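Local atomic coordinates of DNA mismatch repair protein MutS (Thermus aquaticus, PDB entry 1EWQ), a protein that takes part in the repair of mismatched DNA, binding DNA that carries a mismatch or other damage and hydrolysing ATP weakly. Residues Ala248-Pro253 against Ile599-Gln604; Ala304-Val309 against Tyr542-Phe547; Gln552-Arg557 against Ala611-Leu616. All coordinates share one frame; numbering follows the deposited sequence.

Contact 1 (Ala248-Pro253 against Ile599-Gln604); sequences AFMRLP and IALLAQ. With EDO (1,2-ethanediol), chain G.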
loop_
_atom_site.group_PDB
_atom_site.type_symbol
_atom_site.label_atom_id
_atom_site.label_comp_id
_atom_site.label_asym_id
_atom_site.label_seq_id
_atom_site.Cartn_x
_atom_site.Cartn_y
_atom_site.Cartn_z
ATOM N N ALA C 248 -23.904 -21.668 -20.980
ATOM C CA ALA C 248 -23.304 -22.503 -22.009
ATOM C C ALA C 248 -21.852 -22.861 -21.695
ATOM O O ALA C 248 -21.198 -23.550 -22.467
ATOM C CB ALA C 248 -23.393 -21.800 -23.367
ATOM N N PHE C 249 -21.352 -22.382 -20.561
ATOM C CA PHE C 249 -19.982 -22.664 -20.160
ATOM C C PHE C 249 -19.944 -23.206 -18.738
ATOM O O PHE C 249 -20.963 -23.271 -18.055
ATOM C CB PHE C 249 -19.129 -21.390 -20.226
ATOM C CG PHE C 249 -19.165 -20.705 -21.557
ATOM C CD1 PHE C 249 -20.074 -19.674 -21.800
ATOM C CD2 PHE C 249 -18.298 -21.094 -22.574
ATOM C CE1 PHE C 249 -20.117 -19.040 -23.042
ATOM C CE2 PHE C 249 -18.332 -20.469 -23.812
ATOM C CZ PHE C 249 -19.245 -19.437 -24.050
HETATM N N MSE C 250 -18.763 -23.603 -18.291
HETATM C CA MSE C 250 -18.630 -24.100 -16.932
HETATM C C MSE C 250 -18.826 -22.947 -15.956
HETATM O O MSE C 250 -18.249 -21.870 -16.121
HETATM C CB MSE C 250 -17.250 -24.703 -16.698
HETATM C CG MSE C 250 -17.062 -25.196 -15.271
HETATM SE SE MSE C 250 -15.215 -25.494 -14.812
HETATM C CE MSE C 250 -14.983 -27.221 -15.567
ATOM N N ARG C 251 -19.637 -23.183 -14.935
ATOM C CA ARG C 251 -19.890 -22.180 -13.912
ATOM C C ARG C 251 -18.697 -22.120 -12.946
ATOM O O ARG C 251 -18.238 -23.156 -12.450
ATOM C CB ARG C 251 -21.147 -22.548 -13.122
ATOM C CG ARG C 251 -22.428 -22.649 -13.941
ATOM C CD ARG C 251 -22.933 -21.268 -14.291
ATOM N NE ARG C 251 -24.261 -21.292 -14.895
ATOM C CZ ARG C 251 -25.039 -20.219 -15.030
ATOM N NH1 ARG C 251 -24.629 -19.026 -14.603
ATOM N NH2 ARG C 251 -26.232 -20.345 -15.591
ATOM N N LEU C 252 -18.211 -20.907 -12.682
ATOM C CA LEU C 252 -17.103 -20.686 -11.750
ATOM C C LEU C 252 -17.445 -19.542 -10.786
ATOM O O LEU C 252 -17.012 -18.405 -10.971
ATOM C CB LEU C 252 -15.815 -20.348 -12.502
ATOM C CG LEU C 252 -15.178 -21.458 -13.344
ATOM C CD1 LEU C 252 -13.990 -20.882 -14.107
ATOM C CD2 LEU C 252 -14.741 -22.606 -12.457
ATOM N N PRO C 253 -18.244 -19.833 -9.751
ATOM C CA PRO C 253 -18.630 -18.812 -8.771
ATOM C C PRO C 253 -17.408 -18.085 -8.217
ATOM O O PRO C 253 -16.291 -18.602 -8.271
ATOM C CB PRO C 253 -19.342 -19.624 -7.688
ATOM C CG PRO C 253 -19.970 -20.729 -8.459
ATOM C CD PRO C 253 -18.872 -21.128 -9.436
ATOM N N ILE C 599 -7.315 -29.777 -12.060
ATOM C CA ILE C 599 -7.101 -30.682 -13.187
ATOM C C ILE C 599 -8.308 -30.606 -14.127
ATOM O O ILE C 599 -8.150 -30.530 -15.351
ATOM C CB ILE C 599 -6.901 -32.135 -12.693
ATOM C CG1 ILE C 599 -5.536 -32.251 -12.003
ATOM C CG2 ILE C 599 -7.028 -33.117 -13.855
ATOM C CD1 ILE C 599 -5.353 -33.558 -11.251
ATOM N N ALA C 600 -9.506 -30.621 -13.540
ATOM C CA ALA C 600 -10.759 -30.541 -14.302
ATOM C C ALA C 600 -10.846 -29.185 -15.004
ATOM O O ALA C 600 -11.264 -29.094 -16.161
ATOM C CB ALA C 600 -11.953 -30.715 -13.368
ATOM N N LEU C 601 -10.442 -28.135 -14.302
ATOM C CA LEU C 601 -10.470 -26.788 -14.866
ATOM C C LEU C 601 -9.554 -26.699 -16.078
ATOM O O LEU C 601 -9.933 -26.159 -17.120
ATOM C CB LEU C 601 -10.031 -25.769 -13.820
ATOM C CG LEU C 601 -9.900 -24.299 -14.241
ATOM C CD1 LEU C 601 -11.064 -23.872 -15.127
ATOM C CD2 LEU C 601 -9.841 -23.443 -12.978
ATOM N N LEU C 602 -8.342 -27.234 -15.934
ATOM C CA LEU C 602 -7.364 -27.209 -17.017
ATOM C C LEU C 602 -7.840 -28.008 -18.230
ATOM O O LEU C 602 -7.692 -27.570 -19.367
ATOM C CB LEU C 602 -6.013 -27.744 -16.522
ATOM C CG LEU C 602 -5.256 -26.867 -15.515
ATOM C CD1 LEU C 602 -4.016 -27.606 -15.004
ATOM C CD2 LEU C 602 -4.863 -25.561 -16.177
ATOM N N ALA C 603 -8.414 -29.181 -17.993
ATOM C CA ALA C 603 -8.908 -29.993 -19.102
ATOM C C ALA C 603 -10.030 -29.289 -19.868
ATOM O O ALA C 603 -10.105 -29.373 -21.098
ATOM C CB ALA C 603 -9.408 -31.332 -18.590
ATOM N N GLN C 604 -10.909 -28.594 -19.153
ATOM C CA GLN C 604 -12.016 -27.932 -19.828
ATOM C C GLN C 604 -11.661 -26.587 -20.438
ATOM O O GLN C 604 -12.518 -25.835 -20.931
ATOM C CB GLN C 604 -13.228 -27.870 -18.891
ATOM C CG GLN C 604 -13.868 -29.275 -18.805
ATOM C CD GLN C 604 -15.077 -29.363 -17.911
ATOM O OE1 GLN C 604 -14.985 -29.859 -16.788
ATOM N NE2 GLN C 604 -16.225 -28.885 -18.396
HETATM C C1 EDO G . -20.609 -18.876 -12.811
HETATM O O1 EDO G . -21.777 -18.942 -11.957
HETATM C C2 EDO G . -20.133 -17.455 -12.935
HETATM O O2 EDO G . -18.733 -17.416 -12.736
#
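At the far end of the helix that follows the predicted ATP-binding P-loop, Met-250 meets Gln-604, the first residue to leave helical geometry after helix 589-603. Met-250, modelled as selenomethionine, has its CG anti to the backbone N (chi1 178°) and bends at chi3 (-82°), which brings CE against the glutamine amide. The two side chains cross at about a right angle. CE lies 3.5 Å from Gln-604 NE2 and 3.2 Å from Gln-604 CD; its modelled 2.9 Å separation from Gln-604 OE1 is short for a methyl and an oxygen, so the exact methyl position is doubtful. Next to this pair the contact is apolar: Leu-601 CD1 stands 4.3 Å from Leu-252 CD1 and 4.5 Å from Met-250 SE. The loop 248-253 runs beside the ATPase sheet, Arg-251 pairing through its backbone with Ile-622 of edge strand 621-625, while Pro-295 packs on Met-250, Leu-252 and Leu-601 alike. Gln-604 NE2 donates to the carbonyls of Phe-619 and Leu-296. An alanine here would probably leave those two carbonyls without this donor and open a gap beside the Met-250 methyl. A 1,2-ethanediol, probably from the crystallisation liquor, donates from O2 to Leu-252 O at 2.7 Å, and its O1 lies 3.5 Å from Arg-251 CD.

Contact 2 (Ala304-Val309 against Tyr542-Phe547); sequences ARLDRV and YVRPRF
With CG anti to its backbone N (chi1 176°) and the chain extended from CG to NE, Arg-544 reaches Leu-306 and Asp-307 on helix 299-314. The CB of Asp-307 points away from the partner segment, but the end of the side chain comes back to it, and OD1 accepts from both terminal nitrogens of the arginine. Arg-544 NH1 donates to Asp-307 OD1 at 2.8 Å and a fairly straight 156°, Arg-544 NH2 to the same oxygen at 3.1 Å. Both donors come from one face of the carboxylate, NH1 on the anti side but tilted out of the plane, NH2 from farther above it; carboxylate and guanidinium are turned 51° apart. OD1 itself lies in the guanidinium plane, so the grip is end-on but on a single oxygen. One flat face of the guanidinium rests on Leu-306 CB, which sits over its centre, 3.5 Å from Arg-544 CZ. Further out, Leu-306 and Phe-547 meet tip to tip, CD1 of the leucine 3.8 Å from CE1 of the ring, and Leu-306 CD1 lies 4.1 Å from Pro-545 CG. This joins the helix to the chain entering strand 546-547. Glu-303, one turn before Asp-307, forms a second salt bridge to Arg-544 NH2. The arginine's charge probably offsets the repulsion between these two acids, Glu-310 adding only weakly, while Leu-306 CB against one face probably limits its tilt.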
loop_
_atom_site.group_PDB
_atom_site.type_symbol
_atom_site.label_atom_id
_atom_site.label_comp_id
_atom_site.label_asym_id
_atom_site.label_seq_id
_atom_site.Cartn_x
_atom_site.Cartn_y
_atom_site.Cartn_z
ATOM N N ALA C 304 -10.326 -30.403 -30.139
ATOM C CA ALA C 304 -9.643 -29.650 -31.188
ATOM C C ALA C 304 -8.540 -28.789 -30.567
ATOM O O ALA C 304 -7.457 -28.663 -31.132
ATOM C CB ALA C 304 -10.637 -28.770 -31.962
ATOM N N ARG C 305 -8.817 -28.195 -29.409
ATOM C CA ARG C 305 -7.807 -27.380 -28.738
ATOM C C ARG C 305 -6.664 -28.296 -28.296
ATOM O O ARG C 305 -5.490 -27.947 -28.414
ATOM C CB ARG C 305 -8.389 -26.667 -27.505
ATOM C CG ARG C 305 -9.298 -25.453 -27.771
ATOM C CD ARG C 305 -9.713 -24.816 -26.425
ATOM N NE ARG C 305 -10.622 -23.678 -26.579
ATOM C CZ ARG C 305 -11.169 -22.994 -25.574
ATOM N NH1 ARG C 305 -10.906 -23.317 -24.314
ATOM N NH2 ARG C 305 -12.001 -21.990 -25.833
ATOM N N LEU C 306 -7.008 -29.471 -27.780
ATOM C CA LEU C 306 -5.986 -30.407 -27.327
ATOM C C LEU C 306 -5.160 -30.909 -28.504
ATOM O O LEU C 306 -3.969 -31.174 -28.356
ATOM C CB LEU C 306 -6.621 -31.584 -26.567
ATOM C CG LEU C 306 -7.146 -31.274 -25.158
ATOM C CD1 LEU C 306 -7.913 -32.474 -24.631
ATOM C CD2 LEU C 306 -5.983 -30.902 -24.220
ATOM N N ASP C 307 -5.775 -31.040 -29.680
ATOM C CA ASP C 307 -5.013 -31.488 -30.840
ATOM C C ASP C 307 -3.938 -30.465 -31.161
ATOM O O ASP C 307 -2.785 -30.831 -31.353
ATOM C CB ASP C 307 -5.907 -31.712 -32.062
ATOM C CG ASP C 307 -6.768 -32.945 -31.920
ATOM O OD1 ASP C 307 -6.313 -33.902 -31.257
ATOM O OD2 ASP C 307 -7.895 -32.974 -32.463
ATOM N N ARG C 308 -4.301 -29.184 -31.190
ATOM C CA ARG C 308 -3.321 -28.150 -31.478
ATOM C C ARG C 308 -2.213 -28.086 -30.419
ATOM O O ARG C 308 -1.044 -27.856 -30.743
ATOM C CB ARG C 308 -4.009 -26.791 -31.614
ATOM C CG ARG C 308 -4.867 -26.681 -32.870
ATOM C CD ARG C 308 -5.121 -25.227 -33.253
ATOM N NE ARG C 308 -4.454 -24.881 -34.508
ATOM C CZ ARG C 308 -3.135 -24.938 -34.693
ATOM N NH1 ARG C 308 -2.341 -25.311 -33.697
ATOM N NH2 ARG C 308 -2.607 -24.669 -35.888
ATOM N N VAL C 309 -2.577 -28.286 -29.156
ATOM C CA VAL C 309 -1.596 -28.263 -28.072
ATOM C C VAL C 309 -0.627 -29.427 -28.283
ATOM O O VAL C 309 0.591 -29.249 -28.329
ATOM C CB VAL C 309 -2.270 -28.449 -26.692
ATOM C CG1 VAL C 309 -1.217 -28.504 -25.591
ATOM C CG2 VAL C 309 -3.263 -27.325 -26.443
ATOM N N TYR C 542 3.009 -32.526 -18.074
ATOM C CA TYR C 542 1.551 -32.679 -18.036
ATOM C C TYR C 542 1.131 -33.649 -19.132
ATOM O O TYR C 542 1.871 -33.869 -20.096
ATOM C CB TYR C 542 0.830 -31.354 -18.304
ATOM C CG TYR C 542 0.936 -30.292 -17.245
ATOM C CD1 TYR C 542 1.597 -30.521 -16.036
ATOM C CD2 TYR C 542 0.352 -29.039 -17.452
ATOM C CE1 TYR C 542 1.669 -29.521 -15.053
ATOM C CE2 TYR C 542 0.420 -28.038 -16.479
ATOM C CZ TYR C 542 1.075 -28.287 -15.291
ATOM O OH TYR C 542 1.126 -27.293 -14.348
ATOM N N VAL C 543 -0.065 -34.213 -19.013
ATOM C CA VAL C 543 -0.521 -35.146 -20.031
ATOM C C VAL C 543 -1.883 -34.780 -20.594
ATOM O O VAL C 543 -2.651 -34.049 -19.966
ATOM C CB VAL C 543 -0.573 -36.575 -19.475
ATOM C CG1 VAL C 543 0.808 -36.952 -18.925
ATOM C CG2 VAL C 543 -1.625 -36.678 -18.381
ATOM N N ARG C 544 -2.179 -35.286 -21.785
ATOM C CA ARG C 544 -3.464 -35.017 -22.412
ATOM C C ARG C 544 -4.559 -35.826 -21.735
ATOM O O ARG C 544 -4.449 -37.050 -21.612
ATOM C CB ARG C 544 -3.438 -35.358 -23.911
ATOM C CG ARG C 544 -4.797 -35.168 -24.587
ATOM C CD ARG C 544 -4.722 -35.308 -26.101
ATOM N NE ARG C 544 -6.036 -35.167 -26.727
ATOM C CZ ARG C 544 -6.232 -34.770 -27.980
ATOM N NH1 ARG C 544 -5.200 -34.470 -28.752
ATOM N NH2 ARG C 544 -7.464 -34.657 -28.455
ATOM N N PRO C 545 -5.621 -35.146 -21.264
ATOM C CA PRO C 545 -6.760 -35.776 -20.593
ATOM C C PRO C 545 -7.762 -36.366 -21.586
ATOM O O PRO C 545 -7.902 -35.884 -22.704
ATOM C CB PRO C 545 -7.369 -34.617 -19.809
ATOM C CG PRO C 545 -7.171 -33.476 -20.752
ATOM C CD PRO C 545 -5.724 -33.678 -21.168
ATOM N N ARG C 546 -8.457 -37.414 -21.169
ATOM C CA ARG C 546 -9.456 -38.036 -22.019
ATOM C C ARG C 546 -10.799 -37.753 -21.356
ATOM O O ARG C 546 -10.893 -37.713 -20.137
ATOM C CB ARG C 546 -9.224 -39.539 -22.107
ATOM C CG ARG C 546 -7.793 -39.940 -22.447
ATOM C CD ARG C 546 -7.338 -39.392 -23.792
ATOM N NE ARG C 546 -5.929 -39.692 -24.047
ATOM C CZ ARG C 546 -5.264 -39.309 -25.136
ATOM N NH1 ARG C 546 -5.878 -38.607 -26.083
ATOM N NH2 ARG C 546 -3.982 -39.624 -25.281
ATOM N N PHE C 547 -11.837 -37.554 -22.159
ATOM C CA PHE C 547 -13.155 -37.259 -21.609
ATOM C C PHE C 547 -14.100 -38.452 -21.667
ATOM O O PHE C 547 -14.158 -39.159 -22.669
ATOM C CB PHE C 547 -13.773 -36.064 -22.346
ATOM C CG PHE C 547 -12.933 -34.822 -22.284
ATOM C CD1 PHE C 547 -12.214 -34.397 -23.391
ATOM C CD2 PHE C 547 -12.830 -34.104 -21.098
ATOM C CE1 PHE C 547 -11.400 -33.268 -23.317
ATOM C CE2 PHE C 547 -12.021 -32.975 -21.006
ATOM C CZ PHE C 547 -11.305 -32.555 -22.112
#

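Contact 3 (Gln552-Arg557 against Ala611-Leu616); sequences QIRAGR and AEEAHL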
loop_
_atom_site.group_PDB
_atom_site.type_symbol
_atom_site.label_atom_id
_atom_site.label_comp_id
_atom_site.label_asym_id
_atom_site.label_seq_id
_atom_site.Cartn_x
_atom_site.Cartn_y
_atom_site.Cartn_z
ATOM N N GLN C 552 -11.088 -40.528 -13.628
ATOM C CA GLN C 552 -10.029 -41.461 -13.274
ATOM C C GLN C 552 -8.703 -40.765 -13.452
ATOM O O GLN C 552 -8.215 -40.584 -14.571
ATOM C CB GLN C 552 -10.094 -42.724 -14.134
ATOM C CG GLN C 552 -11.358 -43.525 -13.897
ATOM C CD GLN C 552 -11.371 -44.864 -14.620
ATOM O OE1 GLN C 552 -10.559 -45.752 -14.332
ATOM N NE2 GLN C 552 -12.295 -45.016 -15.561
ATOM N N ILE C 553 -8.130 -40.362 -12.327
ATOM C CA ILE C 553 -6.866 -39.653 -12.329
ATOM C C ILE C 553 -5.780 -40.480 -11.656
ATOM O O ILE C 553 -5.929 -40.897 -10.506
ATOM C CB ILE C 553 -6.992 -38.302 -11.576
ATOM C CG1 ILE C 553 -8.107 -37.455 -12.198
ATOM C CG2 ILE C 553 -5.669 -37.559 -11.620
ATOM C CD1 ILE C 553 -8.323 -36.109 -11.505
ATOM N N ARG C 554 -4.693 -40.719 -12.376
ATOM C CA ARG C 554 -3.574 -41.462 -11.822
ATOM C C ARG C 554 -2.431 -40.488 -11.566
ATOM O O ARG C 554 -2.012 -39.764 -12.467
ATOM C CB ARG C 554 -3.102 -42.563 -12.784
ATOM C CG ARG C 554 -2.048 -43.503 -12.161
ATOM C CD ARG C 554 -1.656 -44.678 -13.077
ATOM N NE ARG C 554 -0.761 -44.285 -14.169
ATOM C CZ ARG C 554 -1.075 -44.373 -15.458
ATOM N NH1 ARG C 554 -2.265 -44.840 -15.814
ATOM N NH2 ARG C 554 -0.205 -44.001 -16.391
ATOM N N ALA C 555 -1.945 -40.465 -10.330
ATOM C CA ALA C 555 -0.838 -39.601 -9.949
ATOM C C ALA C 555 -1.047 -38.126 -10.265
ATOM O O ALA C 555 -0.187 -37.492 -10.881
ATOM C CB ALA C 555 0.463 -40.097 -10.608
ATOM N N GLY C 556 -2.180 -37.579 -9.830
ATOM C CA GLY C 556 -2.449 -36.174 -10.061
ATOM C C GLY C 556 -1.751 -35.323 -9.016
ATOM O O GLY C 556 -1.430 -35.805 -7.928
ATOM N N ARG C 557 -1.507 -34.056 -9.342
ATOM C CA ARG C 557 -0.845 -33.148 -8.421
ATOM C C ARG C 557 -1.404 -31.736 -8.576
ATOM O O ARG C 557 -1.910 -31.369 -9.642
ATOM C CB ARG C 557 0.655 -33.099 -8.696
ATOM C CG ARG C 557 1.207 -34.259 -9.498
ATOM C CD ARG C 557 2.277 -33.735 -10.411
ATOM N NE ARG C 557 2.192 -34.313 -11.735
ATOM C CZ ARG C 557 2.670 -33.738 -12.830
ATOM N NH1 ARG C 557 3.263 -32.558 -12.767
ATOM N NH2 ARG C 557 2.572 -34.364 -13.984
ATOM N N ALA C 611 -0.738 -34.875 -14.246
ATOM C CA ALA C 611 -1.018 -36.247 -13.829
ATOM C C ALA C 611 -0.329 -37.229 -14.770
ATOM O O ALA C 611 0.240 -36.829 -15.785
ATOM C CB ALA C 611 -2.527 -36.499 -13.834
ATOM N N GLU C 612 -0.367 -38.509 -14.421
ATOM C CA GLU C 612 0.219 -39.532 -15.272
ATOM C C GLU C 612 -0.812 -39.857 -16.337
ATOM O O GLU C 612 -0.482 -40.047 -17.501
ATOM C CB GLU C 612 0.561 -40.780 -14.460
ATOM C CG GLU C 612 2.008 -40.825 -14.017
ATOM C CD GLU C 612 2.319 -42.025 -13.147
ATOM O OE1 GLU C 612 1.660 -43.073 -13.325
ATOM O OE2 GLU C 612 3.228 -41.926 -12.291
ATOM N N GLU C 613 -2.072 -39.903 -15.924
ATOM C CA GLU C 613 -3.178 -40.181 -16.828
ATOM C C GLU C 613 -4.396 -39.532 -16.210
ATOM O O GLU C 613 -4.524 -39.464 -14.990
ATOM C CB GLU C 613 -3.422 -41.689 -16.970
ATOM C CG GLU C 613 -4.508 -42.058 -17.993
ATOM C CD GLU C 613 -4.674 -43.563 -18.160
ATOM O OE1 GLU C 613 -5.549 -44.001 -18.946
ATOM O OE2 GLU C 613 -3.923 -44.315 -17.501
ATOM N N ALA C 614 -5.290 -39.037 -17.046
ATOM C CA ALA C 614 -6.482 -38.413 -16.518
ATOM C C ALA C 614 -7.643 -38.645 -17.460
ATOM O O ALA C 614 -7.571 -38.337 -18.650
ATOM C CB ALA C 614 -6.247 -36.914 -16.304
ATOM N N HIS C 615 -8.694 -39.248 -16.913
ATOM C CA HIS C 615 -9.922 -39.515 -17.639
ATOM C C HIS C 615 -10.878 -38.602 -16.892
ATOM O O HIS C 615 -11.002 -38.703 -15.673
ATOM C CB HIS C 615 -10.314 -40.990 -17.496
ATOM C CG HIS C 615 -9.509 -41.912 -18.365
ATOM N ND1 HIS C 615 -9.853 -42.195 -19.670
ATOM C CD2 HIS C 615 -8.354 -42.582 -18.129
ATOM C CE1 HIS C 615 -8.947 -42.998 -20.200
ATOM N NE2 HIS C 615 -8.026 -43.248 -19.287
ATOM N N LEU C 616 -11.541 -37.705 -17.612
ATOM C CA LEU C 616 -12.423 -36.745 -16.967
ATOM C C LEU C 616 -13.767 -36.507 -17.622
ATOM O O LEU C 616 -13.904 -36.585 -18.843
ATOM C CB LEU C 616 -11.711 -35.393 -16.868
ATOM C CG LEU C 616 -10.375 -35.365 -16.126
ATOM C CD1 LEU C 616 -9.609 -34.113 -16.517
ATOM C CD2 LEU C 616 -10.612 -35.425 -14.620
#
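Arg-554 lays one face of its guanidinium over Glu-613 CB and the backbone carbon C of Glu-612, reaching a carboxylate on each of these residues. A bend at chi3 (76°) sets NE, which donates to Glu-612 OE1 at 2.8 Å and a nearly straight 171°, in the guanidinium plane and onto the anti lone pair. Arg-554 NH1 makes a salt bridge to Glu-613 OE2; its modelled 2.4 Å is too short for the exact length to be trusted. Glu-612 and Glu-613 both stand opposite Arg-554, a classic beta bulge, in which Arg-554 O accepts from Glu-612 N at 2.8 Å and only weakly from Glu-613 N at 3.5 Å. Away from the bulge the pairing is regular and antiparallel, with Gln-552 and His-615 a hydrogen-bonded pair and Ile-553 and Ala-614 a non-hydrogen-bonded one. On the face of Ile-553, its CD1 packs 3.9 Å from Leu-616 CD2, and both residues also touch Ile-599 of helix 589-603. The chain turns a corner at Arg-554 and Ala-555, and Ala-555 CB comes to 3.7 Å from Glu-612 CD. On the face of Arg-554, the carboxylate of Glu-613 has a second partner, since His-615 NE2 donates to Glu-613 OE1 at 2.6 Å. Glu-613 thus bridges arginine and histidine, and its negative charge would tend to stabilise a protonated imidazole, an effect that nearby Arg-554 may partly offset.

Overall arrangement
The three contacts cluster on one side of the chain's centre, with centres about 15 Å (1 and 2), 17 Å (1 and 3) and 13 Å (2 and 3) apart. Contacts 2 and 3 share a four-stranded mixed sheet: strand 613-616 runs between 546-547 and 551-556, and Arg-546 probably hydrogen-bonds to Ala-614 and Leu-616. Helix 589-603 of contact 1 packs on this sheet, Ile-599 and Ala-603 against Leu-616, and Ala-603 also against Pro-545 and Phe-547. Along the chain, contact 2 is nested inside the loop closed by contact 1 and closes before contact 3 opens, whereas contacts 1 and 3 interleave. The P-loop helix is thereby tied to helix 299-314 of MutS domain III, the contacts' nearest atoms lying about 45 to 49 Å from the bound DNA.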